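Local coordinates for protein alginate lyase (Aplysia kurodai, PDB 5GMT) that cleaves the glycosidic bonds of the polysaccharide alginate as a lyase of polysaccharide lyase family 14, with specificity for polymannuronate, at residues A[61-66]-A[244-249]; A[96-101]-A[191-196]; A[102-107]-A[259-264]; A[146-151]-A[183-188]. All blocks are in the same frame, centred on the assembly; numbering follows the deposited sequence.

Interaction 1 of 4, residues A[61-66]-A[244-249]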
loop_
_atom_site.group_PDB
_atom_site.type_symbol
_atom_site.label_atom_id
_atom_site.label_comp_id
_atom_site.label_asym_id
_atom_site.label_seq_id
_atom_site.Cartn_x
_atom_site.Cartn_y
_atom_site.Cartn_z
ATOM N N ILE A 61 -10.394 9.900 2.633
ATOM C CA ILE A 61 -11.105 8.662 2.902
ATOM C C ILE A 61 -11.681 8.700 4.312
ATOM O O ILE A 61 -10.963 8.966 5.282
ATOM C CB ILE A 61 -10.178 7.426 2.771
ATOM C CG1 ILE A 61 -9.422 7.442 1.435
ATOM C CG2 ILE A 61 -10.989 6.142 2.970
ATOM C CD1 ILE A 61 -10.321 7.412 0.199
ATOM N N PHE A 62 -12.975 8.408 4.414
ATOM C CA PHE A 62 -13.682 8.393 5.677
ATOM C C PHE A 62 -13.894 6.956 6.163
ATOM O O PHE A 62 -14.365 6.113 5.405
ATOM C CB PHE A 62 -15.021 9.115 5.516
ATOM C CG PHE A 62 -15.962 8.919 6.660
ATOM C CD1 PHE A 62 -15.588 9.280 7.945
ATOM C CD2 PHE A 62 -17.227 8.399 6.452
ATOM C CE1 PHE A 62 -16.457 9.125 9.007
ATOM C CE2 PHE A 62 -18.106 8.233 7.509
ATOM C CZ PHE A 62 -17.722 8.600 8.786
ATOM N N TYR A 63 -13.513 6.684 7.413
ATOM C CA TYR A 63 -13.804 5.412 8.054
ATOM C C TYR A 63 -14.761 5.667 9.202
ATOM O O TYR A 63 -14.402 6.290 10.211
ATOM C CB TYR A 63 -12.543 4.716 8.595
ATOM C CG TYR A 63 -11.285 4.862 7.768
ATOM C CD1 TYR A 63 -10.830 3.824 6.944
ATOM C CD2 TYR A 63 -10.530 6.028 7.832
ATOM C CE1 TYR A 63 -9.672 3.972 6.202
ATOM C CE2 TYR A 63 -9.385 6.184 7.095
ATOM C CZ TYR A 63 -8.951 5.150 6.285
ATOM O OH TYR A 63 -7.802 5.313 5.563
ATOM N N GLU A 64 -15.978 5.180 9.050
ATOM C CA GLU A 64 -16.985 5.354 10.073
ATOM C C GLU A 64 -16.613 4.583 11.332
ATOM O O GLU A 64 -16.044 3.498 11.244
ATOM C CB GLU A 64 -18.323 4.882 9.536
ATOM C CG GLU A 64 -19.496 5.235 10.381
ATOM C CD GLU A 64 -20.722 5.442 9.524
ATOM O OE1 GLU A 64 -21.365 6.509 9.668
ATOM O OE2 GLU A 64 -21.016 4.544 8.693
ATOM N N LYS A 65 -16.935 5.147 12.492
ATOM C CA LYS A 65 -16.778 4.441 13.760
ATOM C C LYS A 65 -17.422 3.069 13.651
ATOM O O LYS A 65 -18.543 2.945 13.150
ATOM C CB LYS A 65 -17.402 5.257 14.901
ATOM C CG LYS A 65 -17.234 4.639 16.282
ATOM C CD LYS A 65 -17.674 5.616 17.369
ATOM C CE LYS A 65 -17.453 5.008 18.758
ATOM N NZ LYS A 65 -17.707 6.007 19.836
ATOM N N GLY A 66 -16.692 2.025 14.040
ATOM C CA GLY A 66 -17.236 0.676 13.988
ATOM C C GLY A 66 -16.936 -0.076 12.698
ATOM O O GLY A 66 -17.193 -1.273 12.589
ATOM N N PHE A 244 -4.067 0.912 -4.323
ATOM C CA PHE A 244 -4.654 1.806 -3.326
ATOM C C PHE A 244 -5.626 0.991 -2.503
ATOM O O PHE A 244 -6.570 0.412 -3.034
ATOM C CB PHE A 244 -5.356 3.017 -3.950
ATOM C CG PHE A 244 -5.812 4.032 -2.924
ATOM C CD1 PHE A 244 -4.987 5.091 -2.565
ATOM C CD2 PHE A 244 -7.047 3.909 -2.302
ATOM C CE1 PHE A 244 -5.393 6.026 -1.610
ATOM C CE2 PHE A 244 -7.458 4.847 -1.342
ATOM C CZ PHE A 244 -6.625 5.896 -1.004
ATOM N N SER A 245 -5.393 0.946 -1.199
ATOM C CA SER A 245 -6.165 0.070 -0.332
ATOM C C SER A 245 -6.135 0.653 1.068
ATOM O O SER A 245 -5.067 0.826 1.620
ATOM C CB SER A 245 -5.564 -1.337 -0.352
ATOM O OG SER A 245 -6.319 -2.247 0.413
ATOM N N THR A 246 -7.291 0.979 1.636
ATOM C CA THR A 246 -7.303 1.464 3.012
ATOM C C THR A 246 -8.678 1.227 3.653
ATOM O O THR A 246 -9.737 1.552 3.092
ATOM C CB THR A 246 -6.885 2.974 3.085
ATOM O OG1 THR A 246 -6.620 3.348 4.447
ATOM C CG2 THR A 246 -7.952 3.897 2.480
ATOM N N PHE A 247 -8.622 0.607 4.825
ATOM C CA PHE A 247 -9.778 0.207 5.607
ATOM C C PHE A 247 -9.214 -0.379 6.891
ATOM O O PHE A 247 -8.040 -0.755 6.928
ATOM C CB PHE A 247 -10.642 -0.817 4.864
ATOM C CG PHE A 247 -9.887 -2.035 4.406
ATOM C CD1 PHE A 247 -9.368 -2.101 3.117
ATOM C CD2 PHE A 247 -9.700 -3.112 5.259
ATOM C CE1 PHE A 247 -8.672 -3.227 2.690
ATOM C CE2 PHE A 247 -9.019 -4.234 4.842
ATOM C CZ PHE A 247 -8.505 -4.296 3.551
ATOM N N PHE A 248 -10.031 -0.439 7.937
ATOM C CA PHE A 248 -9.619 -1.093 9.178
ATOM C C PHE A 248 -9.775 -2.607 9.038
ATOM O O PHE A 248 -10.746 -3.089 8.443
ATOM C CB PHE A 248 -10.447 -0.576 10.367
ATOM C CG PHE A 248 -9.993 0.756 10.888
ATOM C CD1 PHE A 248 -10.220 1.919 10.156
ATOM C CD2 PHE A 248 -9.344 0.851 12.112
ATOM C CE1 PHE A 248 -9.797 3.154 10.635
ATOM C CE2 PHE A 248 -8.922 2.076 12.596
ATOM C CZ PHE A 248 -9.145 3.231 11.853
ATOM N N GLY A 249 -8.814 -3.358 9.574
ATOM C CA GLY A 249 -8.923 -4.806 9.584
ATOM C C GLY A 249 -7.940 -5.501 8.661
ATOM O O GLY A 249 -7.189 -4.835 7.940
#

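Interaction 2 of 4, residues A[96-101]-A[191-196]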
loop_
_atom_site.group_PDB
_atom_site.type_symbol
_atom_site.label_atom_id
_atom_site.label_comp_id
_atom_site.label_asym_id
_atom_site.label_seq_id
_atom_site.Cartn_x
_atom_site.Cartn_y
_atom_site.Cartn_z
ATOM N N LYS A 96 5.703 6.985 -3.897
ATOM C CA LYS A 96 5.727 7.989 -2.835
ATOM C C LYS A 96 4.342 8.566 -2.690
ATOM O O LYS A 96 3.651 8.720 -3.680
ATOM C CB LYS A 96 6.704 9.118 -3.151
ATOM C CG LYS A 96 8.153 8.694 -3.269
ATOM C CD LYS A 96 9.051 9.898 -3.488
ATOM C CE LYS A 96 10.483 9.462 -3.700
ATOM N NZ LYS A 96 11.405 10.630 -3.841
ATOM N N TYR A 97 3.944 8.892 -1.463
ATOM C CA TYR A 97 2.744 9.682 -1.240
ATOM C C TYR A 97 2.799 10.260 0.159
ATOM O O TYR A 97 3.541 9.768 1.002
ATOM C CB TYR A 97 1.460 8.865 -1.431
ATOM C CG TYR A 97 1.307 7.627 -0.570
ATOM C CD1 TYR A 97 1.744 6.388 -1.024
ATOM C CD2 TYR A 97 0.711 7.691 0.687
ATOM C CE1 TYR A 97 1.592 5.226 -0.244
ATOM C CE2 TYR A 97 0.552 6.543 1.472
ATOM C CZ TYR A 97 0.996 5.312 0.997
ATOM O OH TYR A 97 0.840 4.166 1.767
ATOM N N ASP A 98 2.026 11.317 0.378
ATOM C CA ASP A 98 1.835 11.877 1.701
ATOM C C ASP A 98 0.495 11.418 2.254
ATOM O O ASP A 98 -0.500 11.421 1.533
ATOM C CB ASP A 98 1.865 13.412 1.662
ATOM C CG ASP A 98 3.195 13.965 1.196
ATOM O OD1 ASP A 98 4.245 13.301 1.375
ATOM O OD2 ASP A 98 3.181 15.093 0.660
ATOM N N VAL A 99 0.463 11.033 3.526
ATOM C CA VAL A 99 -0.807 10.717 4.174
ATOM C C VAL A 99 -0.938 11.400 5.543
ATOM O O VAL A 99 0.000 11.405 6.345
ATOM C CB VAL A 99 -0.988 9.182 4.323
ATOM C CG1 VAL A 99 0.177 8.561 5.097
ATOM C CG2 VAL A 99 -2.310 8.843 4.982
ATOM N N TYR A 100 -2.109 11.995 5.775
ATOM C CA TYR A 100 -2.486 12.575 7.063
ATOM C C TYR A 100 -3.480 11.663 7.780
ATOM O O TYR A 100 -4.466 11.237 7.181
ATOM C CB TYR A 100 -3.108 13.965 6.850
ATOM C CG TYR A 100 -3.333 14.765 8.116
ATOM C CD1 TYR A 100 -4.444 14.542 8.921
ATOM C CD2 TYR A 100 -2.449 15.771 8.481
ATOM C CE1 TYR A 100 -4.653 15.290 10.085
ATOM C CE2 TYR A 100 -2.648 16.520 9.637
ATOM C CZ TYR A 100 -3.750 16.276 10.429
ATOM O OH TYR A 100 -3.937 17.029 11.575
ATOM N N PHE A 101 -3.238 11.368 9.057
ATOM C CA PHE A 101 -4.198 10.608 9.860
ATOM C C PHE A 101 -4.953 11.539 10.789
ATOM O O PHE A 101 -4.351 12.196 11.629
ATOM C CB PHE A 101 -3.503 9.522 10.697
ATOM C CG PHE A 101 -2.796 8.484 9.877
ATOM C CD1 PHE A 101 -1.469 8.663 9.503
ATOM C CD2 PHE A 101 -3.452 7.333 9.480
ATOM C CE1 PHE A 101 -0.803 7.710 8.747
ATOM C CE2 PHE A 101 -2.784 6.368 8.720
ATOM C CZ PHE A 101 -1.460 6.566 8.353
ATOM N N TRP A 191 0.904 14.854 9.086
ATOM C CA TRP A 191 1.257 14.401 7.751
ATOM C C TRP A 191 2.438 13.454 7.853
ATOM O O TRP A 191 3.315 13.637 8.708
ATOM C CB TRP A 191 1.626 15.574 6.842
ATOM C CG TRP A 191 0.461 16.303 6.261
ATOM C CD1 TRP A 191 0.014 17.550 6.605
ATOM C CD2 TRP A 191 -0.403 15.840 5.217
ATOM N NE1 TRP A 191 -1.076 17.888 5.839
ATOM C CE2 TRP A 191 -1.353 16.855 4.978
ATOM C CE3 TRP A 191 -0.462 14.660 4.462
ATOM C CZ2 TRP A 191 -2.359 16.730 4.020
ATOM C CZ3 TRP A 191 -1.459 14.529 3.512
ATOM C CH2 TRP A 191 -2.397 15.556 3.294
ATOM N N HIS A 192 2.467 12.460 6.972
ATOM C CA HIS A 192 3.612 11.561 6.841
ATOM C C HIS A 192 4.010 11.484 5.386
ATOM O O HIS A 192 3.143 11.344 4.521
ATOM C CB HIS A 192 3.289 10.156 7.349
ATOM C CG HIS A 192 2.797 10.123 8.755
ATOM N ND1 HIS A 192 1.571 10.635 9.125
ATOM C CD2 HIS A 192 3.370 9.654 9.889
ATOM C CE1 HIS A 192 1.407 10.476 10.424
ATOM N NE2 HIS A 192 2.483 9.883 10.914
ATOM N N SER A 193 5.301 11.584 5.098
ATOM C CA SER A 193 5.753 11.292 3.745
ATOM C C SER A 193 6.177 9.839 3.732
ATOM O O SER A 193 6.908 9.383 4.620
ATOM C CB SER A 193 6.895 12.210 3.310
ATOM O OG SER A 193 6.396 13.500 3.016
ATOM N N ILE A 194 5.694 9.108 2.733
ATOM C CA ILE A 194 5.929 7.671 2.669
ATOM C C ILE A 194 6.639 7.340 1.366
ATOM O O ILE A 194 6.239 7.824 0.306
ATOM C CB ILE A 194 4.603 6.889 2.767
ATOM C CG1 ILE A 194 3.973 7.110 4.150
ATOM C CG2 ILE A 194 4.831 5.408 2.492
ATOM C CD1 ILE A 194 2.787 6.194 4.432
ATOM N N SER A 195 7.711 6.560 1.440
ATOM C CA SER A 195 8.285 6.021 0.213
ATOM C C SER A 195 8.400 4.515 0.318
ATOM O O SER A 195 8.738 3.985 1.373
ATOM C CB SER A 195 9.655 6.654 -0.097
ATOM O OG SER A 195 10.624 6.322 0.874
ATOM N N GLU A 196 8.083 3.827 -0.779
ATOM C CA GLU A 196 8.233 2.384 -0.834
ATOM C C GLU A 196 8.972 2.061 -2.111
ATOM O O GLU A 196 8.439 2.266 -3.198
ATOM C CB GLU A 196 6.882 1.662 -0.802
ATOM C CG GLU A 196 7.035 0.126 -0.765
ATOM C CD GLU A 196 5.728 -0.625 -0.976
ATOM O OE1 GLU A 196 4.918 -0.191 -1.825
ATOM O OE2 GLU A 196 5.511 -1.659 -0.296
#

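Interaction 3 of 4, residues A[102-107]-A[259-264]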
loop_
_atom_site.group_PDB
_atom_site.type_symbol
_atom_site.label_atom_id
_atom_site.label_comp_id
_atom_site.label_asym_id
_atom_site.label_seq_id
_atom_site.Cartn_x
_atom_site.Cartn_y
_atom_site.Cartn_z
ATOM N N GLU A 102 -6.269 11.582 10.649
ATOM C CA GLU A 102 -7.076 12.459 11.499
ATOM C C GLU A 102 -7.973 11.662 12.438
ATOM O O GLU A 102 -8.840 10.906 11.986
ATOM C CB GLU A 102 -7.919 13.399 10.635
ATOM C CG GLU A 102 -8.800 14.326 11.447
ATOM C CD GLU A 102 -9.705 15.151 10.564
ATOM O OE1 GLU A 102 -9.182 15.780 9.619
ATOM O OE2 GLU A 102 -10.934 15.154 10.806
ATOM N N ASN A 103 -7.744 11.837 13.741
ATOM C CA ASN A 103 -8.523 11.194 14.805
ATOM C C ASN A 103 -8.311 9.676 14.894
ATOM O O ASN A 103 -9.253 8.922 15.133
ATOM C CB ASN A 103 -10.014 11.500 14.645
ATOM C CG ASN A 103 -10.762 11.431 15.959
ATOM O OD1 ASN A 103 -10.198 11.714 17.013
ATOM N ND2 ASN A 103 -12.024 11.035 15.907
ATOM N N PHE A 104 -7.065 9.246 14.709
ATOM C CA PHE A 104 -6.676 7.851 14.912
ATOM C C PHE A 104 -6.109 7.674 16.325
ATOM O O PHE A 104 -5.177 8.389 16.695
ATOM C CB PHE A 104 -5.628 7.423 13.878
ATOM C CG PHE A 104 -6.189 7.169 12.497
ATOM C CD1 PHE A 104 -6.731 8.201 11.752
ATOM C CD2 PHE A 104 -6.137 5.898 11.936
ATOM C CE1 PHE A 104 -7.234 7.964 10.479
ATOM C CE2 PHE A 104 -6.643 5.655 10.658
ATOM C CZ PHE A 104 -7.186 6.689 9.936
ATOM N N GLY A 105 -6.635 6.730 17.106
ATOM C CA GLY A 105 -7.708 5.846 16.683
ATOM C C GLY A 105 -7.270 4.692 15.791
ATOM O O GLY A 105 -8.032 4.272 14.931
ATOM N N PHE A 106 -6.056 4.178 15.983
ATOM C CA PHE A 106 -5.519 3.157 15.064
ATOM C C PHE A 106 -6.121 1.774 15.296
ATOM O O PHE A 106 -5.962 0.876 14.462
ATOM C CB PHE A 106 -3.992 3.074 15.179
ATOM C CG PHE A 106 -3.278 4.297 14.661
ATOM C CD1 PHE A 106 -3.089 4.476 13.300
ATOM C CD2 PHE A 106 -2.802 5.271 15.537
ATOM C CE1 PHE A 106 -2.432 5.594 12.819
ATOM C CE2 PHE A 106 -2.144 6.395 15.062
ATOM C CZ PHE A 106 -1.960 6.563 13.705
ATOM N N GLY A 107 -6.822 1.604 16.414
ATOM C CA GLY A 107 -7.414 0.314 16.747
ATOM C C GLY A 107 -6.343 -0.770 16.786
ATOM O O GLY A 107 -5.311 -0.612 17.443
ATOM N N ASN A 259 -12.992 5.246 16.238
ATOM C CA ASN A 259 -13.520 6.586 15.990
ATOM C C ASN A 259 -14.031 6.794 14.562
ATOM O O ASN A 259 -13.599 6.122 13.628
ATOM C CB ASN A 259 -12.451 7.642 16.244
ATOM C CG ASN A 259 -11.780 7.514 17.603
ATOM O OD1 ASN A 259 -12.395 7.137 18.592
ATOM N ND2 ASN A 259 -10.511 7.882 17.651
ATOM N N ASP A 260 -14.941 7.749 14.396
ATOM C CA ASP A 260 -15.110 8.386 13.106
ATOM C C ASP A 260 -13.777 9.055 12.784
ATOM O O ASP A 260 -13.309 9.907 13.542
ATOM C CB ASP A 260 -16.250 9.412 13.129
ATOM C CG ASP A 260 -17.616 8.768 13.325
ATOM O OD1 ASP A 260 -17.921 7.789 12.620
ATOM O OD2 ASP A 260 -18.379 9.218 14.210
ATOM N N CYS A 261 -13.143 8.659 11.683
ATOM C CA CYS A 261 -11.812 9.185 11.397
ATOM C C CYS A 261 -11.575 9.286 9.895
ATOM O O CYS A 261 -12.357 8.770 9.084
ATOM C CB CYS A 261 -10.740 8.312 12.057
ATOM S SG CYS A 261 -10.816 6.574 11.547
ATOM N N TYR A 262 -10.495 9.977 9.535
ATOM C CA TYR A 262 -10.252 10.346 8.150
ATOM C C TYR A 262 -8.781 10.272 7.787
ATOM O O TYR A 262 -7.898 10.666 8.564
ATOM C CB TYR A 262 -10.735 11.777 7.869
ATOM C CG TYR A 262 -12.141 12.096 8.301
ATOM C CD1 TYR A 262 -12.427 12.376 9.628
ATOM C CD2 TYR A 262 -13.177 12.161 7.375
ATOM C CE1 TYR A 262 -13.710 12.689 10.025
ATOM C CE2 TYR A 262 -14.463 12.477 7.760
ATOM C CZ TYR A 262 -14.723 12.732 9.093
ATOM O OH TYR A 262 -15.995 13.056 9.495
ATOM N N SER A 263 -8.515 9.812 6.577
ATOM C CA SER A 263 -7.182 9.924 6.041
ATOM C C SER A 263 -7.216 10.829 4.819
ATOM O O SER A 263 -8.240 10.946 4.146
ATOM C CB SER A 263 -6.597 8.548 5.691
ATOM O OG SER A 263 -7.410 7.845 4.766
ATOM N N TYR A 264 -6.087 11.471 4.553
ATOM C CA TYR A 264 -5.937 12.384 3.426
ATOM C C TYR A 264 -4.690 12.014 2.650
ATOM O O TYR A 264 -3.642 11.817 3.248
ATOM C CB TYR A 264 -5.803 13.835 3.904
ATOM C CG TYR A 264 -6.943 14.337 4.752
ATOM C CD1 TYR A 264 -7.142 13.859 6.044
ATOM C CD2 TYR A 264 -7.799 15.324 4.272
ATOM C CE1 TYR A 264 -8.194 14.335 6.833
ATOM C CE2 TYR A 264 -8.850 15.811 5.056
ATOM C CZ TYR A 264 -9.034 15.311 6.328
ATOM O OH TYR A 264 -10.057 15.786 7.104
HETATM O O HOH W 1 -12.181 16.594 8.859
HETATM O O HOH W 2 -10.559 5.188 14.600
#

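Interaction 4 of 4, residues A[146-151]-A[183-188]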
loop_
_atom_site.group_PDB
_atom_site.type_symbol
_atom_site.label_atom_id
_atom_site.label_comp_id
_atom_site.label_asym_id
_atom_site.label_seq_id
_atom_site.Cartn_x
_atom_site.Cartn_y
_atom_site.Cartn_z
ATOM N N ASP A 146 -1.421 1.015 18.095
ATOM C CA ASP A 146 -0.616 2.194 18.447
ATOM C C ASP A 146 0.045 2.874 17.245
ATOM O O ASP A 146 0.981 3.663 17.401
ATOM C CB ASP A 146 0.453 1.818 19.483
ATOM C CG ASP A 146 -0.145 1.189 20.739
ATOM O OD1 ASP A 146 -1.235 1.633 21.164
ATOM O OD2 ASP A 146 0.466 0.246 21.293
ATOM N N GLY A 147 -0.448 2.587 16.042
ATOM C CA GLY A 147 0.119 3.196 14.856
ATOM C C GLY A 147 1.432 2.606 14.352
ATOM O O GLY A 147 2.036 3.153 13.419
ATOM N N ASP A 148 1.892 1.515 14.960
ATOM C CA ASP A 148 3.045 0.799 14.411
ATOM C C ASP A 148 2.796 0.470 12.930
ATOM O O ASP A 148 1.706 0.062 12.565
ATOM C CB ASP A 148 3.315 -0.496 15.184
ATOM C CG ASP A 148 4.088 -0.267 16.473
ATOM O OD1 ASP A 148 4.782 0.765 16.586
ATOM O OD2 ASP A 148 3.999 -1.135 17.369
ATOM N N GLY A 149 3.805 0.648 12.088
ATOM C CA GLY A 149 3.657 0.326 10.678
ATOM C C GLY A 149 4.352 -0.958 10.272
ATOM O O GLY A 149 5.210 -1.472 10.990
ATOM N N GLU A 150 3.994 -1.466 9.098
ATOM C CA GLU A 150 4.644 -2.651 8.558
ATOM C C GLU A 150 4.469 -2.698 7.055
ATOM O O GLU A 150 3.590 -2.031 6.500
ATOM C CB GLU A 150 4.057 -3.921 9.185
ATOM C CG GLU A 150 2.674 -4.262 8.643
ATOM C CD GLU A 150 2.019 -5.443 9.354
ATOM O OE1 GLU A 150 2.170 -5.575 10.586
ATOM O OE2 GLU A 150 1.357 -6.250 8.683
ATOM N N LEU A 151 5.315 -3.490 6.407
ATOM C CA LEU A 151 5.060 -3.972 5.050
ATOM C C LEU A 151 4.128 -5.175 5.169
ATOM O O LEU A 151 4.384 -6.059 5.963
ATOM C CB LEU A 151 6.366 -4.358 4.347
ATOM C CG LEU A 151 6.252 -5.198 3.071
ATOM C CD1 LEU A 151 5.480 -4.430 2.026
ATOM C CD2 LEU A 151 7.622 -5.593 2.526
ATOM N N LYS A 183 9.020 -1.025 13.017
ATOM C CA LYS A 183 10.266 -0.361 12.637
ATOM C C LYS A 183 10.019 1.071 12.190
ATOM O O LYS A 183 10.936 1.888 12.161
ATOM C CB LYS A 183 10.981 -1.150 11.545
ATOM C CG LYS A 183 11.466 -2.503 12.052
ATOM C CD LYS A 183 12.685 -2.986 11.299
ATOM C CE LYS A 183 13.169 -4.327 11.844
ATOM N NZ LYS A 183 13.537 -4.260 13.289
ATOM N N PHE A 184 8.778 1.365 11.828
ATOM C CA PHE A 184 8.343 2.744 11.634
ATOM C C PHE A 184 6.963 2.853 12.253
ATOM O O PHE A 184 6.328 1.844 12.520
ATOM C CB PHE A 184 8.337 3.149 10.150
ATOM C CG PHE A 184 7.676 2.144 9.237
ATOM C CD1 PHE A 184 8.398 1.077 8.722
ATOM C CD2 PHE A 184 6.341 2.274 8.887
ATOM C CE1 PHE A 184 7.799 0.151 7.881
ATOM C CE2 PHE A 184 5.732 1.354 8.036
ATOM C CZ PHE A 184 6.460 0.290 7.540
ATOM N N ARG A 185 6.508 4.071 12.510
ATOM C CA ARG A 185 5.252 4.249 13.219
ATOM C C ARG A 185 4.536 5.477 12.689
ATOM O O ARG A 185 5.168 6.454 12.294
ATOM C CB ARG A 185 5.483 4.375 14.737
ATOM C CG ARG A 185 4.191 4.561 15.559
ATOM C CD ARG A 185 4.422 4.578 17.079
ATOM N NE ARG A 185 4.421 3.233 17.657
ATOM C CZ ARG A 185 4.298 2.962 18.957
ATOM N NH1 ARG A 185 4.157 3.942 19.842
ATOM N NH2 ARG A 185 4.314 1.703 19.374
ATOM N N PHE A 186 3.214 5.398 12.672
ATOM C CA PHE A 186 2.371 6.492 12.232
ATOM C C PHE A 186 1.845 7.258 13.432
ATOM O O PHE A 186 1.526 6.663 14.463
ATOM C CB PHE A 186 1.226 5.956 11.382
ATOM C CG PHE A 186 1.691 5.165 10.200
ATOM C CD1 PHE A 186 2.345 5.793 9.148
ATOM C CD2 PHE A 186 1.481 3.802 10.138
ATOM C CE1 PHE A 186 2.785 5.065 8.045
ATOM C CE2 PHE A 186 1.918 3.072 9.042
ATOM C CZ PHE A 186 2.571 3.701 8.000
ATOM N N MET A 187 1.759 8.578 13.288
ATOM C CA MET A 187 1.322 9.448 14.377
ATOM C C MET A 187 0.001 10.120 14.062
ATOM O O MET A 187 -0.195 10.631 12.961
ATOM C CB MET A 187 2.382 10.512 14.664
ATOM C CG MET A 187 3.751 9.940 14.961
ATOM S SD MET A 187 4.929 11.222 15.427
ATOM C CE MET A 187 4.273 11.721 17.015
ATOM N N ASN A 188 -0.903 10.119 15.034
ATOM C CA ASN A 188 -2.169 10.829 14.901
ATOM C C ASN A 188 -1.977 12.318 14.618
ATOM O O ASN A 188 -1.032 12.940 15.116
ATOM C CB ASN A 188 -2.999 10.636 16.170
ATOM C CG ASN A 188 -4.406 11.176 16.038
ATOM O OD1 ASN A 188 -4.925 11.329 14.933
ATOM N ND2 ASN A 188 -5.039 11.449 17.173
HETATM O O HOH W 3 1.120 6.600 17.098
#

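Interaction 1 of 4, residues A[61-66]-A[244-249]
Strands 61-63 and 244-247 run 28° apart in direction, their axes 8.3 Å apart, too far for backbone pairing, so side chains fill the space between them. Tyr63 makes the largest single contribution. Its CG sits beside the backbone N (chi1 -36°), anti to the carbonyl carbon, and the ring reaches across to the second strand. At its tip, OH lies 2.6 Å from Thr246 OG1 and also hydrogen-bonds Ser263. Thr246 OG1 is bonded in turn with Lys111 O. Phe248 turns its edge to one face of the Tyr63 ring, a T-shaped pair with planes at 81°. Phe248 CE1 comes within 3.7 Å of Tyr63 CG. Ile61 meets its partners tip to tip: CG2 lies 3.8 Å from Thr246 CG2, and CG1 4.0 Å from Phe244 CZ. An alanine at Tyr63 would lose the ring and hydroxyl, and would probably leave Phe248 and Thr246 poorly packed. The contact joins two beta-sheets face to face. Strand 261-272 flanks 58-63 in one, and 110-118 flanks 238-247 in the other.

Interaction 2 of 4, residues A[96-101]-A[191-196]
His192 is paired with Val99 in the antiparallel ladder of strands 92-102 and 191-199. Its CB packs 4.2 Å from Val99 CG1. ND1 donates to Val99 O at 3.3 Å, in the ring plane. That oxygen also accepts from His192 N, so one residue grips it twice. CE1 lies 3.5 Å from Phe101 CD1 in an offset edge-to-face pair, planes at 81°, Phe101 edge to imidazole face. At the tip, NE2 hydrogen-bonds the backbone N of Met187. On the opposite face of the sheet, Tyr100 CB sits 3.6 Å from the centroid of the Trp191 six-membered ring, a CH-pi contact. The Tyr100 ring edge meets the five-membered ring. An alanine at Trp191 would remove the indole face under Tyr100 CB and the NE1 bond to His53 O, and would probably loosen Tyr100. Ser193 OG donates to Asp98 OD1 at 2.7 Å, from above the carboxylate plane, while OD2 forms a salt bridge with Lys266. With ND1 donating and NE2 facing a peptide N-H, His192 is probably neutral.

Interaction 3 of 4, residues A[102-107]-A[259-264]
Glu102 has CG anti to the backbone N (chi1 179°) and an extended chain, which carries its carboxylate alongside the Tyr262 ring to the hydroxyl of Tyr264. Tyr264 OH donates to Glu102 OE1 at 2.7 Å, from above the carboxylate plane. His53 bonds the same oxygen, and a water bridges Glu102 OE2 and Tyr264 OH. Asn103 has positive phi (69°), which turns the chain out of the strand. Its CG is also anti to the backbone N, and ND2 gives a nearly straight bond to Asp260 O at 2.9 Å. Asn259 ND2 answers with a bond to Asn103 O, at 3.0 Å and above the carbonyl plane. Phe104 offers a ring face to Cys261 SG, 4.2 Å from the centroid. A cis peptide precedes Gly105, where a CB would strike Asn259 ND2 and Asn103 O. Glu102 and Tyr262 form an antiparallel hydrogen-bonded pair through both backbone N-H groups. Here the ladder of two antiparallel strands stops and a loop begins, consistent with the beta-sandwich of the concanavalin-like clan.

Interaction 4 of 4, residues A[146-151]-A[183-188]
This is a mixed backbone and salt-bridge contact between the turn leading into strand 149-154 and the loop that runs from strand 177-179 toward strand 191-199. Two backbone bonds tie the pieces together. Phe186 N donates to Gly147 O at 2.6 Å, almost straight, and Gly149 N donates to Phe184 O at 2.8 Å. Arg185 supplies the charge. Its CG is anti to the backbone N, and the chain bends at chi3 (-86°), which folds the guanidinium over the turn. It takes Asp148 side-on: NE and NH2 both give bonds to OD1, at 2.7 and 3.0 Å, while the NH2 bond to OD2 is weak. OD1 lies in the guanidinium plane, but the nitrogens approach from above the carboxylate plane. Asp146 O lies over one guanidinium face without a hydrogen bond, and a water joins it to Phe186 O. The glycines give close access. A side chain on Gly147 would clash with Phe186 O, and one on Gly149 with the rings of Phe184 and Phe186. Phe186 CE2 lies 3.6 Å from Gly149 CA. The Phe184 ring reaches further along, its CZ 3.4 Å from Glu150 N. The loop thus leaves one sheet beside strand 149-154 and passes into the other at strand 191-199, a sheet-to-sheet crossing consistent with the beta-sandwich of the concanavalin-like clan.

Overall arrangement
The four contacts describe two packed beta-sheets and the loops between them. Interaction 2 is pairing within one sheet, and interaction 1 packs that sheet on the other. Interaction 3 touches both, its centre 8 Å from that of interaction 1 and 15 Å from that of interaction 2. Strand 261-272 makes the link, as it neighbours both 58-63 and 92-102: Tyr100 N meets Tyr264 O at 3.0 Å, and Tyr63 OH meets Ser263 OG at 2.7 Å. Interaction 4 reaches interaction 3 through Asn188 OD1, 3.0 Å from Phe104 N. Interactions 2 and 4, centres 12 Å apart, touch where loop 183-188 meets strand 191-199. Interactions 1 and 4 do not touch, with nearest atoms about 9 Å apart.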